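Natterin-like protein (Lethenteron camtschaticum, PDB 6IUL) is a cytotoxic, pore-forming lamprey immune protein that probably both binds glycans through its jacalin-like domain and forms pores through its aerolysin-type region. Local coordinates at residues G44-V47 with R53-T56; Q31-S36 with R100-K105; L250-T255 with V262-N267; S190-I195 with A266-A271. One frame throughout, in Å; residues are numbered along the deposited sequence.

Contact 1 (G44-V47 with R53-T56)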
loop_
_atom_site.group_PDB
_atom_site.type_symbol
_atom_site.label_atom_id
_atom_site.label_comp_id
_atom_site.label_asym_id
_atom_site.label_seq_id
_atom_site.Cartn_x
_atom_site.Cartn_y
_atom_site.Cartn_z
ATOM N N GLY A 44 33.298 29.128 7.222
ATOM C CA GLY A 44 33.247 27.716 7.523
ATOM C C GLY A 44 31.905 27.088 7.225
ATOM O O GLY A 44 30.887 27.761 7.128
ATOM N N VAL A 45 31.928 25.770 7.122
ATOM C CA VAL A 45 30.737 24.998 6.856
ATOM C C VAL A 45 30.791 23.718 7.683
ATOM O O VAL A 45 31.833 23.093 7.784
ATOM C CB VAL A 45 30.716 24.680 5.346
ATOM C CG1 VAL A 45 29.896 23.493 5.042
ATOM C CG2 VAL A 45 30.182 25.851 4.559
ATOM N N GLN A 46 29.678 23.340 8.266
ATOM C CA GLN A 46 29.514 22.017 8.821
ATOM C C GLN A 46 28.348 21.284 8.089
ATOM O O GLN A 46 27.279 21.848 7.856
ATOM C CB GLN A 46 29.268 22.138 10.300
ATOM C CG GLN A 46 29.000 20.858 11.068
ATOM C CD GLN A 46 29.145 21.012 12.571
ATOM O OE1 GLN A 46 28.314 21.587 13.256
ATOM N NE2 GLN A 46 30.206 20.451 13.074
ATOM N N VAL A 47 28.561 20.030 7.746
ATOM C CA VAL A 47 27.659 19.281 6.909
ATOM C C VAL A 47 27.359 17.942 7.563
ATOM O O VAL A 47 28.279 17.226 8.042
ATOM C CB VAL A 47 28.337 18.988 5.548
ATOM C CG1 VAL A 47 27.433 18.168 4.638
ATOM C CG2 VAL A 47 28.786 20.272 4.851
ATOM N N ARG A 53 27.023 10.760 9.356
ATOM C CA ARG A 53 28.340 11.345 9.223
ATOM C C ARG A 53 28.223 12.873 9.322
ATOM O O ARG A 53 27.214 13.465 8.938
ATOM C CB ARG A 53 28.997 10.953 7.903
ATOM C CG ARG A 53 29.384 9.469 7.776
ATOM C CD ARG A 53 29.814 9.173 6.347
ATOM N NE ARG A 53 31.045 9.868 5.976
ATOM C CZ ARG A 53 31.444 10.100 4.727
ATOM N NH1 ARG A 53 32.582 10.766 4.493
ATOM N NH2 ARG A 53 30.701 9.725 3.690
ATOM N N ARG A 54 29.284 13.500 9.784
ATOM C CA ARG A 54 29.291 14.923 10.065
ATOM C C ARG A 54 30.714 15.446 9.969
ATOM O O ARG A 54 31.639 14.845 10.500
ATOM C CB ARG A 54 28.731 15.113 11.471
ATOM C CG ARG A 54 29.009 16.437 12.086
ATOM C CD ARG A 54 28.264 16.581 13.378
ATOM N NE ARG A 54 28.811 15.744 14.424
ATOM C CZ ARG A 54 29.495 16.184 15.456
ATOM N NH1 ARG A 54 29.784 17.462 15.583
ATOM N NH2 ARG A 54 29.924 15.323 16.360
ATOM N N GLU A 55 30.896 16.554 9.276
ATOM C CA GLU A 55 32.220 17.121 9.178
ATOM C C GLU A 55 32.227 18.638 8.979
ATOM O O GLU A 55 31.304 19.196 8.416
ATOM C CB GLU A 55 32.996 16.420 8.052
ATOM C CG GLU A 55 34.509 16.409 8.298
ATOM C CD GLU A 55 35.307 15.535 7.317
ATOM O OE1 GLU A 55 36.506 15.834 7.109
ATOM O OE2 GLU A 55 34.748 14.592 6.725
ATOM N N THR A 56 33.336 19.261 9.377
ATOM C CA THR A 56 33.518 20.677 9.355
ATOM C C THR A 56 34.743 21.085 8.553
ATOM O O THR A 56 35.810 20.485 8.644
ATOM C CB THR A 56 33.650 21.200 10.805
ATOM O OG1 THR A 56 32.456 20.891 11.545
ATOM C CG2 THR A 56 33.829 22.713 10.792
#
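V47 and E55 form an antiparallel hydrogen-bonded pair between two strands that run 175° apart in direction, with their axes 4.7 Å from each other. V47 N donates to E55 O at 2.9 Å. E55 N returns the bond to V47 O at 3.0 Å. Q46 and T56 make the next pair, a non-hydrogen-bonded one, so their CA atoms come within 4.3 Å. CA-H...O contacts accompany this pair: T56 CA lies 3.3 Å from V45 O, and Q46 CA approaches E55 O.

The side chains of Q46 and T56 stand on one face of the sheet. Q46 has CG anti to the backbone N (chi1 177°) and an extended chain, which carries its amide up alongside the T56 hydroxyl. Q46 NE2 ends 2.8 Å from T56 OG1. CB and CG of Q46 also pass beside this oxygen. The same NE2 meets the R54 guanidinium at its edge, 3.9 Å from R54 NH1. The amide and guanidinium planes are turned 68° from each other, so the two groups do not stack. V47 and E55 point to the other face. There the V47 side chain is buried, while E55 is partly exposed.

The two strands are the arms of a beta hairpin, 42-49 and 54-58, in the jacalin-like lectin domain. Strand 54-58 is one of the two edge strands of its four-stranded sheet within this chain. On its other flank, strand 42-49 pairs with strand 30-37, and V47 packs on L30 and L33. F21 of strand 17-22 covers V47 and E55 from beyond the sheet.

Contact 2 (Q31-S36 with R100-K105)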
loop_
_atom_site.group_PDB
_atom_site.type_symbol
_atom_site.label_atom_id
_atom_site.label_comp_id
_atom_site.label_asym_id
_atom_site.label_seq_id
_atom_site.Cartn_x
_atom_site.Cartn_y
_atom_site.Cartn_z
ATOM N N GLN A 31 21.627 16.100 4.706
ATOM C CA GLN A 31 20.516 16.258 5.626
ATOM C C GLN A 31 20.475 17.654 6.230
ATOM O O GLN A 31 19.395 18.240 6.394
ATOM C CB GLN A 31 20.567 15.223 6.760
ATOM C CG GLN A 31 19.376 15.403 7.692
ATOM C CD GLN A 31 19.051 14.250 8.605
ATOM O OE1 GLN A 31 19.659 13.176 8.554
ATOM N NE2 GLN A 31 18.120 14.515 9.522
ATOM N N LYS A 32 21.649 18.183 6.559
ATOM C CA LYS A 32 21.735 19.430 7.240
ATOM C C LYS A 32 23.034 20.171 6.894
ATOM O O LYS A 32 24.080 19.573 6.754
ATOM C CB LYS A 32 21.669 19.168 8.741
ATOM C CG LYS A 32 21.580 20.398 9.641
ATOM C CD LYS A 32 21.520 19.936 11.118
ATOM C CE LYS A 32 21.421 21.088 12.075
ATOM N NZ LYS A 32 21.116 20.594 13.463
ATOM N N LEU A 33 22.954 21.498 6.840
ATOM C CA LEU A 33 24.094 22.350 6.577
ATOM C C LEU A 33 24.092 23.524 7.539
ATOM O O LEU A 33 23.043 24.090 7.855
ATOM C CB LEU A 33 23.955 22.911 5.188
ATOM C CG LEU A 33 24.940 23.934 4.714
ATOM C CD1 LEU A 33 26.298 23.287 4.673
ATOM C CD2 LEU A 33 24.614 24.524 3.329
ATOM N N SER A 34 25.271 23.914 7.995
ATOM C CA SER A 34 25.442 25.101 8.790
ATOM C C SER A 34 26.649 25.903 8.279
ATOM O O SER A 34 27.694 25.344 8.006
ATOM C CB SER A 34 25.613 24.712 10.262
ATOM O OG SER A 34 25.838 25.859 11.032
ATOM N N VAL A 35 26.487 27.226 8.175
ATOM C CA VAL A 35 27.445 28.087 7.535
ATOM C C VAL A 35 27.790 29.281 8.427
ATOM O O VAL A 35 26.909 29.963 8.992
ATOM C CB VAL A 35 26.921 28.621 6.184
ATOM C CG1 VAL A 35 27.954 29.507 5.492
ATOM C CG2 VAL A 35 26.574 27.478 5.241
ATOM N N SER A 36 29.084 29.516 8.560
ATOM C CA SER A 36 29.609 30.678 9.222
ATOM C C SER A 36 30.150 31.642 8.170
ATOM O O SER A 36 30.810 31.230 7.208
ATOM C CB SER A 36 30.732 30.312 10.218
ATOM O OG SER A 36 30.201 29.613 11.347
ATOM N N ARG A 100 11.363 26.533 0.379
ATOM C CA ARG A 100 12.134 27.109 1.486
ATOM C C ARG A 100 13.508 27.573 0.997
ATOM O O ARG A 100 14.128 26.957 0.108
ATOM C CB ARG A 100 12.293 26.115 2.597
ATOM C CG ARG A 100 10.970 25.654 3.206
ATOM C CD ARG A 100 11.190 24.425 4.040
ATOM N NE ARG A 100 12.019 24.713 5.172
ATOM C CZ ARG A 100 12.839 23.857 5.786
ATOM N NH1 ARG A 100 13.036 22.630 5.343
ATOM N NH2 ARG A 100 13.515 24.279 6.845
ATOM N N GLU A 101 13.990 28.646 1.591
ATOM C CA GLU A 101 15.169 29.336 1.106
ATOM C C GLU A 101 16.262 29.396 2.177
ATOM O O GLU A 101 15.979 29.541 3.369
ATOM C CB GLU A 101 14.810 30.735 0.663
ATOM C CG GLU A 101 15.982 31.477 0.009
ATOM C CD GLU A 101 15.680 32.948 -0.420
ATOM O OE1 GLU A 101 16.494 33.856 -0.056
ATOM O OE2 GLU A 101 14.675 33.194 -1.164
ATOM N N PHE A 102 17.517 29.231 1.750
ATOM C CA PHE A 102 18.645 29.384 2.647
ATOM C C PHE A 102 19.678 30.278 1.981
ATOM O O PHE A 102 20.029 30.038 0.801
ATOM C CB PHE A 102 19.288 28.025 2.983
ATOM C CG PHE A 102 20.501 28.153 3.876
ATOM C CD1 PHE A 102 20.360 28.459 5.259
ATOM C CD2 PHE A 102 21.766 28.051 3.349
ATOM C CE1 PHE A 102 21.469 28.573 6.070
ATOM C CE2 PHE A 102 22.897 28.207 4.154
ATOM C CZ PHE A 102 22.759 28.447 5.499
ATOM N N PHE A 103 20.155 31.291 2.712
ATOM C CA PHE A 103 21.029 32.300 2.119
ATOM C C PHE A 103 22.053 32.743 3.139
ATOM O O PHE A 103 21.692 33.289 4.165
ATOM C CB PHE A 103 20.206 33.524 1.683
ATOM C CG PHE A 103 20.974 34.525 0.817
ATOM C CD1 PHE A 103 22.116 34.156 0.102
ATOM C CD2 PHE A 103 20.514 35.820 0.670
ATOM C CE1 PHE A 103 22.786 35.056 -0.676
ATOM C CE2 PHE A 103 21.171 36.743 -0.148
ATOM C CZ PHE A 103 22.303 36.360 -0.825
ATOM N N ALA A 104 23.320 32.453 2.879
ATOM C CA ALA A 104 24.372 32.854 3.775
ATOM C C ALA A 104 25.473 33.570 2.973
ATOM O O ALA A 104 25.988 33.018 1.997
ATOM C CB ALA A 104 24.914 31.631 4.494
ATOM N N LYS A 105 25.814 34.785 3.389
ATOM C CA LYS A 105 26.762 35.625 2.667
ATOM C C LYS A 105 27.694 36.438 3.593
ATOM O O LYS A 105 27.338 36.756 4.733
ATOM C CB LYS A 105 25.989 36.595 1.758
ATOM C CG LYS A 105 25.105 37.550 2.523
ATOM C CD LYS A 105 24.502 38.651 1.680
ATOM C CE LYS A 105 23.384 39.328 2.495
ATOM N NZ LYS A 105 23.207 40.749 2.122
#
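F102 and A104 face L33 and V35 across a layer of apolar side chains. The largest bump is the F102 ring. Its CG is anti to the backbone N (chi1 178°), which sends the ring out from its own strand toward strand 30-37. The leading part of the ring, CE2 and CZ, fits against the surface made by the L33 and V35 methyls; CZ meets V35, CE2 meets both. V35 CG2 meets the ring at its edge, near the ring plane, 3.9 Å from F102 CE2 and equally far from F102 CZ. L33 approaches from another direction. Its side chain crosses that of F102 at about a right angle, and L33 CD2 comes within 4.1 Å of F102 CE2. The corner of the ring at CE2 thus rests against two adjacent methyl groups.

The two strands belong to different four-stranded antiparallel sheets of the jacalin-like domain, whose known fold is a beta prism. The contact is sheet-to-sheet packing in the interior of that prism. The short segments run in nearly the same direction, 26° apart, with axes 7.7 Å from each other at closest approach.

A104 is the small partner. Its single methyl leaves room for the branched V35, and the backbones draw nearer here: CA of V35 and CA of A104 are 6.8 Å apart, against 9.7 Å between CA of L33 and CA of F102. V35 CG1 rests on A104 CB at 3.8 Å. The two methyls of V35 therefore serve two neighbours, CG2 the ring and CG1 the alanine. F94 and F67 extend the same apolar layer around F102, and V45 and V47 do so around L33.

Contact 3 (L250-T255 with V262-N267)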
loop_
_atom_site.group_PDB
_atom_site.type_symbol
_atom_site.label_atom_id
_atom_site.label_comp_id
_atom_site.label_asym_id
_atom_site.label_seq_id
_atom_site.Cartn_x
_atom_site.Cartn_y
_atom_site.Cartn_z
ATOM N N LEU A 250 -10.625 -24.055 -1.633
ATOM C CA LEU A 250 -10.429 -25.487 -1.677
ATOM C C LEU A 250 -11.749 -26.166 -1.952
ATOM O O LEU A 250 -12.753 -25.830 -1.325
ATOM C CB LEU A 250 -9.861 -25.959 -0.329
ATOM C CG LEU A 250 -9.560 -27.449 -0.189
ATOM C CD1 LEU A 250 -8.537 -27.959 -1.185
ATOM C CD2 LEU A 250 -9.095 -27.722 1.229
ATOM N N THR A 251 -11.761 -27.108 -2.889
ATOM C CA THR A 251 -12.951 -27.909 -3.159
ATOM C C THR A 251 -12.550 -29.345 -3.536
ATOM O O THR A 251 -11.563 -29.554 -4.232
ATOM C CB THR A 251 -13.828 -27.293 -4.236
ATOM O OG1 THR A 251 -15.026 -28.054 -4.362
ATOM C CG2 THR A 251 -13.150 -27.274 -5.603
ATOM N N PHE A 252 -13.324 -30.322 -3.078
ATOM C CA PHE A 252 -13.083 -31.720 -3.414
ATOM C C PHE A 252 -14.313 -32.574 -3.052
ATOM O O PHE A 252 -15.123 -32.174 -2.230
ATOM C CB PHE A 252 -11.834 -32.271 -2.686
ATOM C CG PHE A 252 -11.892 -32.113 -1.191
ATOM C CD1 PHE A 252 -11.436 -30.967 -0.576
ATOM C CD2 PHE A 252 -12.403 -33.137 -0.390
ATOM C CE1 PHE A 252 -11.504 -30.835 0.813
ATOM C CE2 PHE A 252 -12.456 -33.016 0.981
ATOM C CZ PHE A 252 -12.009 -31.858 1.573
ATOM N N PRO A 253 -14.448 -33.734 -3.694
ATOM C CA PRO A 253 -15.499 -34.659 -3.333
ATOM C C PRO A 253 -15.187 -35.394 -2.014
ATOM O O PRO A 253 -14.044 -35.723 -1.725
ATOM C CB PRO A 253 -15.508 -35.642 -4.515
ATOM C CG PRO A 253 -14.078 -35.634 -5.001
ATOM C CD PRO A 253 -13.627 -34.213 -4.829
ATOM N N VAL A 254 -16.232 -35.692 -1.270
ATOM C CA VAL A 254 -16.136 -36.435 -0.028
ATOM C C VAL A 254 -16.972 -37.703 -0.158
ATOM O O VAL A 254 -18.169 -37.650 -0.409
ATOM C CB VAL A 254 -16.697 -35.581 1.131
ATOM C CG1 VAL A 254 -16.657 -36.341 2.438
ATOM C CG2 VAL A 254 -15.919 -34.257 1.244
ATOM N N THR A 255 -16.336 -38.848 0.011
ATOM C CA THR A 255 -17.019 -40.130 -0.092
ATOM C C THR A 255 -17.296 -40.665 1.300
ATOM O O THR A 255 -16.400 -40.739 2.117
ATOM C CB THR A 255 -16.158 -41.112 -0.856
ATOM O OG1 THR A 255 -15.967 -40.610 -2.161
ATOM C CG2 THR A 255 -16.845 -42.424 -1.023
ATOM N N VAL A 262 -18.266 -38.864 8.140
ATOM C CA VAL A 262 -16.979 -38.287 7.736
ATOM C C VAL A 262 -17.008 -36.820 8.165
ATOM O O VAL A 262 -17.947 -36.071 7.841
ATOM C CB VAL A 262 -16.712 -38.392 6.237
ATOM C CG1 VAL A 262 -15.415 -37.684 5.872
ATOM C CG2 VAL A 262 -16.625 -39.838 5.822
ATOM N N THR A 263 -16.001 -36.413 8.908
ATOM C CA THR A 263 -15.931 -35.042 9.400
ATOM C C THR A 263 -14.750 -34.421 8.666
ATOM O O THR A 263 -13.644 -34.977 8.615
ATOM C CB THR A 263 -15.739 -34.980 10.946
ATOM O OG1 THR A 263 -16.792 -35.708 11.626
ATOM C CG2 THR A 263 -15.838 -33.572 11.431
ATOM N N VAL A 264 -14.988 -33.280 8.049
ATOM C CA VAL A 264 -13.952 -32.614 7.226
ATOM C C VAL A 264 -13.593 -31.289 7.846
ATOM O O VAL A 264 -14.468 -30.447 8.148
ATOM C CB VAL A 264 -14.458 -32.361 5.819
ATOM C CG1 VAL A 264 -13.417 -31.647 4.986
ATOM C CG2 VAL A 264 -14.879 -33.668 5.179
ATOM N N VAL A 265 -12.305 -31.113 8.064
ATOM C CA VAL A 265 -11.791 -29.830 8.592
ATOM C C VAL A 265 -10.823 -29.237 7.589
ATOM O O VAL A 265 -9.869 -29.885 7.178
ATOM C CB VAL A 265 -11.079 -30.012 9.920
ATOM C CG1 VAL A 265 -10.561 -28.683 10.418
ATOM C CG2 VAL A 265 -12.027 -30.632 10.951
ATOM N N ALA A 266 -11.110 -28.004 7.180
ATOM C CA ALA A 266 -10.212 -27.245 6.328
ATOM C C ALA A 266 -9.295 -26.340 7.144
ATOM O O ALA A 266 -9.756 -25.610 8.040
ATOM C CB ALA A 266 -10.997 -26.414 5.301
ATOM N N ASN A 267 -8.023 -26.385 6.759
ATOM C CA ASN A 267 -6.919 -25.677 7.431
ATOM C C ASN A 267 -6.051 -24.869 6.434
ATOM O O ASN A 267 -6.080 -25.090 5.214
ATOM C CB ASN A 267 -5.992 -26.651 8.155
ATOM C CG ASN A 267 -6.708 -27.466 9.195
ATOM O OD1 ASN A 267 -7.240 -26.920 10.179
ATOM N ND2 ASN A 267 -6.755 -28.802 8.982
#
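Apolar contacts carry this pairing of F252 and V254 with V262 and V264. F252 reaches across with the far end of its ring. CZ of F252 lies 3.7 Å from V264 CG1, and this methyl sits at the ring edge, near its plane. The two side chains approach from opposite directions. With CG between the backbone N and the carbonyl carbon (chi1 56°), the F252 ring is directed so that CZ leads toward V264. V254 lies alongside two valines that point the other way. V254 CG1 is 3.9 Å from V262 CG1, and V254 CG2 is 4.1 Å from V264 CG2. Each branch of V254 thus has its own valine, and V264 divides its methyls between F252 and V254.

Contacts with the backbone are fewer. V262 CG2 lies 3.8 Å from T255 O. The strands are not paired as sheet neighbours, since their axes stay 8.8 Å apart at the closest approach. Their directions differ by 154°, so they are roughly antiparallel and meet mainly through side chains.

The segments belong to strands 241-256 and 260-285, which follow each other in the chain, in the ETX/MTX2 region of the aerolysin type. F188 of strand 184-200 meets the F252 ring and also touches V254 and V264. Y176 of strand 166-178 packs on both valines too. From strand 290-313, A309 touches F252 and A311 touches V262.

Contact 4 (S190-I195 with A266-A271)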
loop_
_atom_site.group_PDB
_atom_site.type_symbol
_atom_site.label_atom_id
_atom_site.label_comp_id
_atom_site.label_asym_id
_atom_site.label_seq_id
_atom_site.Cartn_x
_atom_site.Cartn_y
_atom_site.Cartn_z
ATOM N N SER A 190 -14.542 -24.586 0.547
ATOM C CA SER A 190 -14.165 -23.639 1.578
ATOM C C SER A 190 -13.355 -22.505 1.014
ATOM O O SER A 190 -12.670 -22.680 0.014
ATOM C CB SER A 190 -13.385 -24.342 2.683
ATOM O OG SER A 190 -13.081 -23.418 3.720
ATOM N N SER A 191 -13.407 -21.349 1.669
ATOM C CA SER A 191 -12.588 -20.190 1.245
ATOM C C SER A 191 -12.188 -19.333 2.443
ATOM O O SER A 191 -12.875 -19.338 3.489
ATOM C CB SER A 191 -13.353 -19.326 0.233
ATOM O OG SER A 191 -14.564 -18.786 0.792
ATOM N N LYS A 192 -11.093 -18.605 2.267
ATOM C CA LYS A 192 -10.550 -17.691 3.286
ATOM C C LYS A 192 -9.755 -16.540 2.699
ATOM O O LYS A 192 -8.814 -16.729 1.894
ATOM C CB LYS A 192 -9.590 -18.442 4.220
ATOM C CG LYS A 192 -9.112 -17.550 5.366
ATOM C CD LYS A 192 -8.195 -18.246 6.309
ATOM C CE LYS A 192 -7.563 -17.300 7.311
ATOM N NZ LYS A 192 -8.534 -16.555 8.120
ATOM N N LYS A 193 -10.145 -15.352 3.102
ATOM C CA LYS A 193 -9.378 -14.148 2.823
ATOM C C LYS A 193 -8.038 -14.186 3.549
ATOM O O LYS A 193 -8.014 -14.434 4.771
ATOM C CB LYS A 193 -10.154 -12.917 3.313
ATOM C CG LYS A 193 -9.320 -11.651 3.209
ATOM C CD LYS A 193 -10.044 -10.432 3.726
ATOM C CE LYS A 193 -9.210 -9.167 3.515
ATOM N NZ LYS A 193 -9.976 -7.976 3.907
ATOM N N ILE A 194 -6.945 -13.953 2.815
ATOM C CA ILE A 194 -5.625 -13.802 3.431
ATOM C C ILE A 194 -4.962 -12.523 2.947
ATOM O O ILE A 194 -5.247 -12.032 1.850
ATOM C CB ILE A 194 -4.669 -14.987 3.137
ATOM C CG1 ILE A 194 -4.421 -15.143 1.656
ATOM C CG2 ILE A 194 -5.234 -16.287 3.701
ATOM C CD1 ILE A 194 -3.346 -16.130 1.280
ATOM N N ILE A 195 -4.065 -12.001 3.762
ATOM C CA ILE A 195 -3.254 -10.819 3.394
ATOM C C ILE A 195 -1.759 -11.162 3.529
ATOM O O ILE A 195 -1.232 -11.220 4.645
ATOM C CB ILE A 195 -3.589 -9.630 4.308
ATOM C CG1 ILE A 195 -5.114 -9.412 4.324
ATOM C CG2 ILE A 195 -2.830 -8.361 3.876
ATOM C CD1 ILE A 195 -5.602 -8.166 5.028
ATOM N N ALA A 266 -11.110 -28.004 7.180
ATOM C CA ALA A 266 -10.212 -27.245 6.328
ATOM C C ALA A 266 -9.295 -26.340 7.144
ATOM O O ALA A 266 -9.756 -25.610 8.040
ATOM C CB ALA A 266 -10.997 -26.414 5.301
ATOM N N ASN A 267 -8.023 -26.385 6.759
ATOM C CA ASN A 267 -6.919 -25.677 7.431
ATOM C C ASN A 267 -6.051 -24.869 6.434
ATOM O O ASN A 267 -6.080 -25.090 5.214
ATOM C CB ASN A 267 -5.992 -26.651 8.155
ATOM C CG ASN A 267 -6.708 -27.466 9.195
ATOM O OD1 ASN A 267 -7.240 -26.920 10.179
ATOM N ND2 ASN A 267 -6.755 -28.802 8.982
ATOM N N ILE A 268 -5.277 -23.939 6.991
ATOM C CA ILE A 268 -4.244 -23.221 6.240
ATOM C C ILE A 268 -3.080 -22.912 7.134
ATOM O O ILE A 268 -3.228 -22.735 8.345
ATOM C CB ILE A 268 -4.783 -21.950 5.586
ATOM C CG1 ILE A 268 -3.878 -21.538 4.434
ATOM C CG2 ILE A 268 -4.954 -20.896 6.643
ATOM C CD1 ILE A 268 -4.347 -20.339 3.632
ATOM N N GLY A 269 -1.887 -22.921 6.555
ATOM C CA GLY A 269 -0.687 -22.605 7.353
ATOM C C GLY A 269 -0.235 -21.154 7.183
ATOM O O GLY A 269 -0.236 -20.633 6.076
ATOM N N ARG A 270 0.180 -20.541 8.270
ATOM C CA ARG A 270 0.623 -19.150 8.300
ATOM C C ARG A 270 2.050 -19.082 8.836
ATOM O O ARG A 270 2.356 -19.656 9.884
ATOM C CB ARG A 270 -0.284 -18.383 9.245
ATOM C CG ARG A 270 0.037 -16.931 9.452
ATOM C CD ARG A 270 -0.876 -16.365 10.529
ATOM N NE ARG A 270 -0.788 -14.896 10.603
ATOM C CZ ARG A 270 0.140 -14.206 11.281
ATOM N NH1 ARG A 270 1.108 -14.834 11.954
ATOM N NH2 ARG A 270 0.084 -12.873 11.293
ATOM N N ALA A 271 2.912 -18.356 8.144
ATOM C CA ALA A 271 4.294 -18.214 8.585
ATOM C C ALA A 271 4.774 -16.783 8.548
ATOM O O ALA A 271 4.668 -16.119 7.517
ATOM C CB ALA A 271 5.208 -19.092 7.737
#
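A266 opens the second segment and faces S190. A266 CB lies 4.0 Å from S190 OG and 4.1 Å from S190 CB, so the small methyl rests against the whole serine side chain. The backbones are nearest here, with CA of S190 and CA of A266 7.2 Å apart.

I268 comes next and takes the largest share of the contact. It uses two branches. I268 CG2 meets the aliphatic part of K192, 4.2 Å from K192 CD. I268 CG1 is anti to the backbone N (chi1 -159°), and it carries CD1 forward to I194, whose CG2 lies 4.1 Å from I268 CD1. Both partners cross I268 obliquely.

Strands 184-200 and 260-285 are long strands of the aerolysin-type ETX/MTX2 region. They pack face to face through side chains, and both pair with strand 290-313. The segments run in similar directions, 33° apart, with axes 8.6 Å from each other.

Beyond I268 the separation grows: CA of I194 and CA of R270 are 9.6 Å apart. R270 turns to other partners, with a salt bridge from NH1 to D272. On the first segment, S191 OG bonds to the backbone of I146 of the second subunit, and K193 NZ to that of F210 there.

Overall arrangement
The four contacts fall into two groups on opposite sides of the centre of an elongated chain. Contacts 1 and 2 lie in the jacalin-like domain, with centres 12 Å apart. They share a sheet: Q46 N lies 2.8 Å from S34 O, a probable hydrogen bond joining strands 42-49 and 30-37. Contact 1 adds the edge strand 54-58 to that sheet, and contact 2 packs it on another. Contacts 3 and 4 lie in the ETX/MTX2 region, with centres 15 Å apart. They share A266 and N267, and L250 O probably accepts a bond from S190 N. The groups are far apart. Contacts 2 and 4 have centres about 55 Å and nearest atoms about 31 Å apart.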